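Local coordinates for protein scyllo-inosose 3-dehydrogenase (Thermotoga maritima, PDB 3IP1) that catalyses the NAD(+)-dependent oxidation of scyllo-inosose to 3-dehydro-scyllo-inosose, probably as a step in myo-inositol degradation, at residues Phe270-Gly282 / Pro298-Ile310. Sequence-based numbering, arbitrary orientation.
Sequences FVEAVLDYTNGLG and PQIEEVIWRARGI
R306 NH1 is gripped by two carboxylates, OE2 of E272 across the contact at 2.9 Å and OE2 of E302, one helical turn back, at 3.0 Å. Both oxygens lie at the edge of the guanidinium, in its plane; the bond to E272 is nearly straight (170°) and meets the carboxylate from above its plane. An arginine suits this place because its flat end can bond at the edge while L275 CD1 packs over one face, 3.6 Å from R306 CZ. A glutamine in place of E302 would probably cost NH1 one of its two charged partners, so that the guanidinium is less firmly held beside E272. Beneath this network V271 and V303 pack as knobs into holes, V271 among Q299, E302, V303 and R306. With CG1 anti to its backbone N (chi1 168°), V303 sets that methyl 3.7 Å from V274 CG1. The axes of helices 270-277 and 298-306, inclined at 35°, approach to 9.3 Å, a spacing that compact valines suit. Both helices pack side by side on one face of the parallel sheet of the Rossmann-type NAD-binding domain. N279, at positive phi, completes the Schellman motif ending helix 270-277, and the turn that follows bonds to 298-310: R308 N donates to G280 O at 2.9 Å, G309 N to L281 O at 3.0 Å. G280 and G282 also take positive phi; a side chain would press on the preceding carbonyl at G280 and on A307 CB at G282. A water donates to both G280 O and R306 O, while R308 NH2 forms a salt bridge with E148 of a neighbouring subunit.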
loop_
_atom_site.group_PDB
_atom_site.type_symbol
_atom_site.label_atom_id
_atom_site.label_comp_id
_atom_site.label_asym_id
_atom_site.label_seq_id
_atom_site.Cartn_x
_atom_site.Cartn_y
_atom_site.Cartn_z
ATOM N N PHE A 270 20.214 -24.824 -9.068
ATOM C CA PHE A 270 19.076 -23.904 -8.867
ATOM C C PHE A 270 19.419 -22.434 -9.157
ATOM O O PHE A 270 18.751 -21.795 -9.955
ATOM C CB PHE A 270 18.500 -24.048 -7.452
ATOM C CG PHE A 270 17.428 -23.038 -7.111
ATOM C CD1 PHE A 270 16.088 -23.293 -7.402
ATOM C CD2 PHE A 270 17.753 -21.860 -6.463
ATOM C CE1 PHE A 270 15.082 -22.360 -7.065
ATOM C CE2 PHE A 270 16.772 -20.927 -6.126
ATOM C CZ PHE A 270 15.437 -21.175 -6.430
ATOM N N VAL A 271 20.461 -21.924 -8.511
ATOM C CA VAL A 271 20.858 -20.523 -8.655
ATOM C C VAL A 271 21.119 -20.108 -10.107
ATOM O O VAL A 271 20.531 -19.143 -10.594
ATOM C CB VAL A 271 22.068 -20.180 -7.761
ATOM C CG1 VAL A 271 22.637 -18.792 -8.121
ATOM C CG2 VAL A 271 21.674 -20.235 -6.278
ATOM N N GLU A 272 21.973 -20.849 -10.808
ATOM C CA GLU A 272 22.336 -20.498 -12.193
ATOM C C GLU A 272 21.148 -20.624 -13.132
ATOM O O GLU A 272 21.005 -19.832 -14.075
ATOM C CB GLU A 272 23.482 -21.373 -12.724
ATOM C CG GLU A 272 24.732 -21.402 -11.852
ATOM C CD GLU A 272 25.403 -20.051 -11.695
ATOM O OE1 GLU A 272 25.311 -19.200 -12.610
ATOM O OE2 GLU A 272 26.048 -19.841 -10.651
ATOM N N ALA A 273 20.307 -21.628 -12.879
ATOM C CA ALA A 273 19.146 -21.881 -13.720
ATOM C C ALA A 273 18.146 -20.739 -13.583
ATOM O O ALA A 273 17.652 -20.231 -14.591
ATOM C CB ALA A 273 18.484 -23.230 -13.372
ATOM N N VAL A 274 17.870 -20.332 -12.342
ATOM C CA VAL A 274 16.981 -19.185 -12.104
ATOM C C VAL A 274 17.542 -17.911 -12.758
ATOM O O VAL A 274 16.812 -17.201 -13.448
ATOM C CB VAL A 274 16.711 -18.950 -10.589
ATOM C CG1 VAL A 274 16.095 -17.543 -10.341
ATOM C CG2 VAL A 274 15.798 -20.044 -10.024
ATOM N N LEU A 275 18.838 -17.646 -12.551
ATOM C CA LEU A 275 19.479 -16.478 -13.149
ATOM C C LEU A 275 19.492 -16.509 -14.672
ATOM O O LEU A 275 19.347 -15.464 -15.322
ATOM C CB LEU A 275 20.880 -16.232 -12.581
ATOM C CG LEU A 275 20.864 -15.738 -11.127
ATOM C CD1 LEU A 275 22.252 -15.798 -10.495
ATOM C CD2 LEU A 275 20.255 -14.332 -10.992
ATOM N N ASP A 276 19.642 -17.704 -15.238
ATOM C CA ASP A 276 19.671 -17.855 -16.682
ATOM C C ASP A 276 18.278 -17.574 -17.242
ATOM O O ASP A 276 18.104 -16.717 -18.106
ATOM C CB ASP A 276 20.145 -19.258 -17.063
ATOM C CG ASP A 276 19.813 -19.622 -18.501
ATOM O OD1 ASP A 276 19.900 -18.738 -19.379
ATOM O OD2 ASP A 276 19.472 -20.799 -18.769
ATOM N N TYR A 277 17.283 -18.282 -16.714
ATOM C CA TYR A 277 15.906 -18.148 -17.167
ATOM C C TYR A 277 15.347 -16.731 -17.045
ATOM O O TYR A 277 14.544 -16.316 -17.875
ATOM C CB TYR A 277 15.017 -19.121 -16.389
ATOM C CG TYR A 277 15.284 -20.576 -16.702
ATOM C CD1 TYR A 277 15.554 -20.995 -18.009
ATOM C CD2 TYR A 277 15.227 -21.542 -15.693
ATOM C CE1 TYR A 277 15.788 -22.343 -18.302
ATOM C CE2 TYR A 277 15.456 -22.884 -15.969
ATOM C CZ TYR A 277 15.732 -23.277 -17.267
ATOM O OH TYR A 277 15.961 -24.601 -17.524
ATOM N N THR A 278 15.763 -15.998 -16.012
ATOM C CA THR A 278 15.280 -14.634 -15.824
ATOM C C THR A 278 16.209 -13.575 -16.442
ATOM O O THR A 278 16.073 -12.385 -16.152
ATOM C CB THR A 278 15.028 -14.284 -14.320
ATOM O OG1 THR A 278 16.271 -14.296 -13.611
ATOM C CG2 THR A 278 14.033 -15.237 -13.659
ATOM N N ASN A 279 17.135 -14.012 -17.302
ATOM C CA ASN A 279 18.150 -13.129 -17.917
ATOM C C ASN A 279 18.882 -12.242 -16.912
ATOM O O ASN A 279 19.157 -11.089 -17.195
ATOM C CB ASN A 279 17.540 -12.230 -19.014
ATOM C CG ASN A 279 16.763 -13.003 -20.060
ATOM O OD1 ASN A 279 17.149 -14.093 -20.465
ATOM N ND2 ASN A 279 15.664 -12.425 -20.520
ATOM N N GLY A 280 19.193 -12.768 -15.736
ATOM C CA GLY A 280 19.906 -11.988 -14.728
ATOM C C GLY A 280 19.024 -11.057 -13.906
ATOM O O GLY A 280 19.501 -10.395 -12.983
ATOM N N LEU A 281 17.736 -11.001 -14.234
ATOM C CA LEU A 281 16.804 -10.133 -13.499
ATOM C C LEU A 281 16.366 -10.682 -12.139
ATOM O O LEU A 281 16.085 -9.911 -11.209
ATOM C CB LEU A 281 15.572 -9.799 -14.356
ATOM C CG LEU A 281 14.848 -8.503 -13.954
ATOM C CD1 LEU A 281 15.758 -7.266 -14.180
ATOM C CD2 LEU A 281 13.512 -8.352 -14.669
ATOM N N GLY A 282 16.305 -12.009 -12.026
ATOM C CA GLY A 282 15.771 -12.642 -10.836
ATOM C C GLY A 282 14.259 -12.565 -10.783
ATOM O O GLY A 282 13.595 -12.571 -11.824
ATOM N N PRO A 298 20.037 -20.366 1.488
ATOM C CA PRO A 298 21.269 -19.842 0.889
ATOM C C PRO A 298 21.138 -19.631 -0.622
ATOM O O PRO A 298 21.625 -18.625 -1.162
ATOM C CB PRO A 298 22.304 -20.938 1.205
ATOM C CG PRO A 298 21.782 -21.593 2.434
ATOM C CD PRO A 298 20.296 -21.565 2.317
ATOM N N GLN A 299 20.483 -20.568 -1.299
ATOM C CA GLN A 299 20.260 -20.430 -2.729
ATOM C C GLN A 299 19.308 -19.288 -3.092
ATOM O O GLN A 299 19.508 -18.624 -4.096
ATOM C CB GLN A 299 19.733 -21.726 -3.302
ATOM C CG GLN A 299 20.586 -22.918 -2.933
ATOM C CD GLN A 299 19.912 -24.195 -3.318
ATOM O OE1 GLN A 299 19.630 -24.425 -4.493
ATOM N NE2 GLN A 299 19.612 -25.025 -2.331
ATOM N N ILE A 300 18.268 -19.080 -2.292
ATOM C CA ILE A 300 17.344 -17.969 -2.519
ATOM C C ILE A 300 18.101 -16.667 -2.333
ATOM O O ILE A 300 18.009 -15.756 -3.156
ATOM C CB ILE A 300 16.142 -17.983 -1.527
ATOM C CG1 ILE A 300 15.220 -19.174 -1.784
ATOM C CG2 ILE A 300 15.312 -16.684 -1.647
ATOM C CD1 ILE A 300 14.172 -19.393 -0.662
ATOM N N GLU A 301 18.844 -16.581 -1.232
ATOM C CA GLU A 301 19.659 -15.407 -0.950
ATOM C C GLU A 301 20.707 -15.148 -2.035
ATOM O O GLU A 301 21.030 -13.997 -2.322
ATOM C CB GLU A 301 20.323 -15.539 0.420
ATOM C CG GLU A 301 19.366 -15.306 1.586
ATOM C CD GLU A 301 20.120 -15.108 2.879
ATOM O OE1 GLU A 301 21.313 -15.442 2.861
ATOM O OE2 GLU A 301 19.548 -14.639 3.901
ATOM N N GLU A 302 21.217 -16.206 -2.659
ATOM C CA GLU A 302 22.225 -16.007 -3.680
ATOM C C GLU A 302 21.606 -15.427 -4.951
ATOM O O GLU A 302 22.204 -14.547 -5.589
ATOM C CB GLU A 302 23.023 -17.286 -3.986
ATOM C CG GLU A 302 24.305 -16.951 -4.768
ATOM C CD GLU A 302 25.013 -18.155 -5.383
ATOM O OE1 GLU A 302 24.918 -19.268 -4.825
ATOM O OE2 GLU A 302 25.683 -17.978 -6.428
ATOM N N VAL A 303 20.427 -15.924 -5.327
ATOM C CA VAL A 303 19.694 -15.339 -6.437
ATOM C C VAL A 303 19.345 -13.862 -6.159
ATOM O O VAL A 303 19.586 -12.992 -7.004
ATOM C CB VAL A 303 18.410 -16.113 -6.775
ATOM C CG1 VAL A 303 17.555 -15.290 -7.735
ATOM C CG2 VAL A 303 18.750 -17.484 -7.397
ATOM N N ILE A 304 18.802 -13.580 -4.979
ATOM C CA ILE A 304 18.401 -12.224 -4.647
ATOM C C ILE A 304 19.627 -11.310 -4.774
ATOM O O ILE A 304 19.563 -10.258 -5.409
ATOM C CB ILE A 304 17.758 -12.123 -3.234
ATOM C CG1 ILE A 304 16.365 -12.792 -3.217
ATOM C CG2 ILE A 304 17.627 -10.669 -2.825
ATOM C CD1 ILE A 304 15.714 -12.919 -1.775
ATOM N N TRP A 305 20.742 -11.754 -4.196
ATOM C CA TRP A 305 21.990 -11.005 -4.197
ATOM C C TRP A 305 22.482 -10.719 -5.615
ATOM O O TRP A 305 22.738 -9.577 -5.959
ATOM C CB TRP A 305 23.070 -11.760 -3.425
ATOM C CG TRP A 305 24.356 -10.992 -3.308
ATOM C CD1 TRP A 305 25.499 -11.182 -4.040
ATOM C CD2 TRP A 305 24.626 -9.903 -2.413
ATOM N NE1 TRP A 305 26.470 -10.283 -3.645
ATOM C CE2 TRP A 305 25.965 -9.491 -2.646
ATOM C CE3 TRP A 305 23.873 -9.244 -1.430
ATOM C CZ2 TRP A 305 26.566 -8.449 -1.931
ATOM C CZ3 TRP A 305 24.467 -8.214 -0.717
ATOM C CH2 TRP A 305 25.803 -7.819 -0.978
ATOM N N ARG A 306 22.576 -11.757 -6.436
ATOM C CA ARG A 306 23.166 -11.637 -7.768
ATOM C C ARG A 306 22.240 -11.034 -8.834
ATOM O O ARG A 306 22.725 -10.498 -9.837
ATOM C CB ARG A 306 23.682 -13.006 -8.231
ATOM C CG ARG A 306 24.922 -13.489 -7.447
ATOM C CD ARG A 306 25.325 -14.904 -7.839
ATOM N NE ARG A 306 25.550 -14.995 -9.286
ATOM C CZ ARG A 306 25.785 -16.128 -9.944
ATOM N NH1 ARG A 306 25.832 -17.277 -9.292
ATOM N NH2 ARG A 306 25.965 -16.109 -11.258
ATOM N N ALA A 307 20.920 -11.149 -8.627
ATOM C CA ALA A 307 19.910 -10.559 -9.522
ATOM C C ALA A 307 20.003 -9.040 -9.630
ATOM O O ALA A 307 20.387 -8.349 -8.689
ATOM C CB ALA A 307 18.498 -10.950 -9.074
ATOM N N ARG A 308 19.605 -8.523 -10.781
ATOM C CA ARG A 308 19.583 -7.086 -10.983
ATOM C C ARG A 308 18.283 -6.443 -10.501
ATOM O O ARG A 308 18.255 -5.247 -10.169
ATOM C CB ARG A 308 19.829 -6.788 -12.449
ATOM C CG ARG A 308 21.136 -7.401 -12.923
ATOM C CD ARG A 308 21.554 -6.851 -14.252
ATOM N NE ARG A 308 21.714 -5.402 -14.200
ATOM C CZ ARG A 308 22.044 -4.662 -15.251
ATOM N NH1 ARG A 308 22.258 -5.239 -16.426
ATOM N NH2 ARG A 308 22.159 -3.352 -15.128
ATOM N N GLY A 309 17.213 -7.233 -10.462
ATOM C CA GLY A 309 15.926 -6.780 -9.918
ATOM C C GLY A 309 16.080 -6.459 -8.441
ATOM O O GLY A 309 16.984 -6.949 -7.775
ATOM N N ILE A 310 15.218 -5.596 -7.932
ATOM C CA ILE A 310 15.210 -5.302 -6.504
ATOM C C ILE A 310 13.786 -5.480 -6.013
ATOM O O ILE A 310 12.922 -5.882 -6.789
ATOM C CB ILE A 310 15.740 -3.885 -6.184
ATOM C CG1 ILE A 310 14.988 -2.819 -6.991
ATOM C CG2 ILE A 310 17.247 -3.810 -6.418
ATOM C CD1 ILE A 310 15.256 -1.378 -6.487
HETATM O O HOH W 1 22.408 -10.820 -12.422
#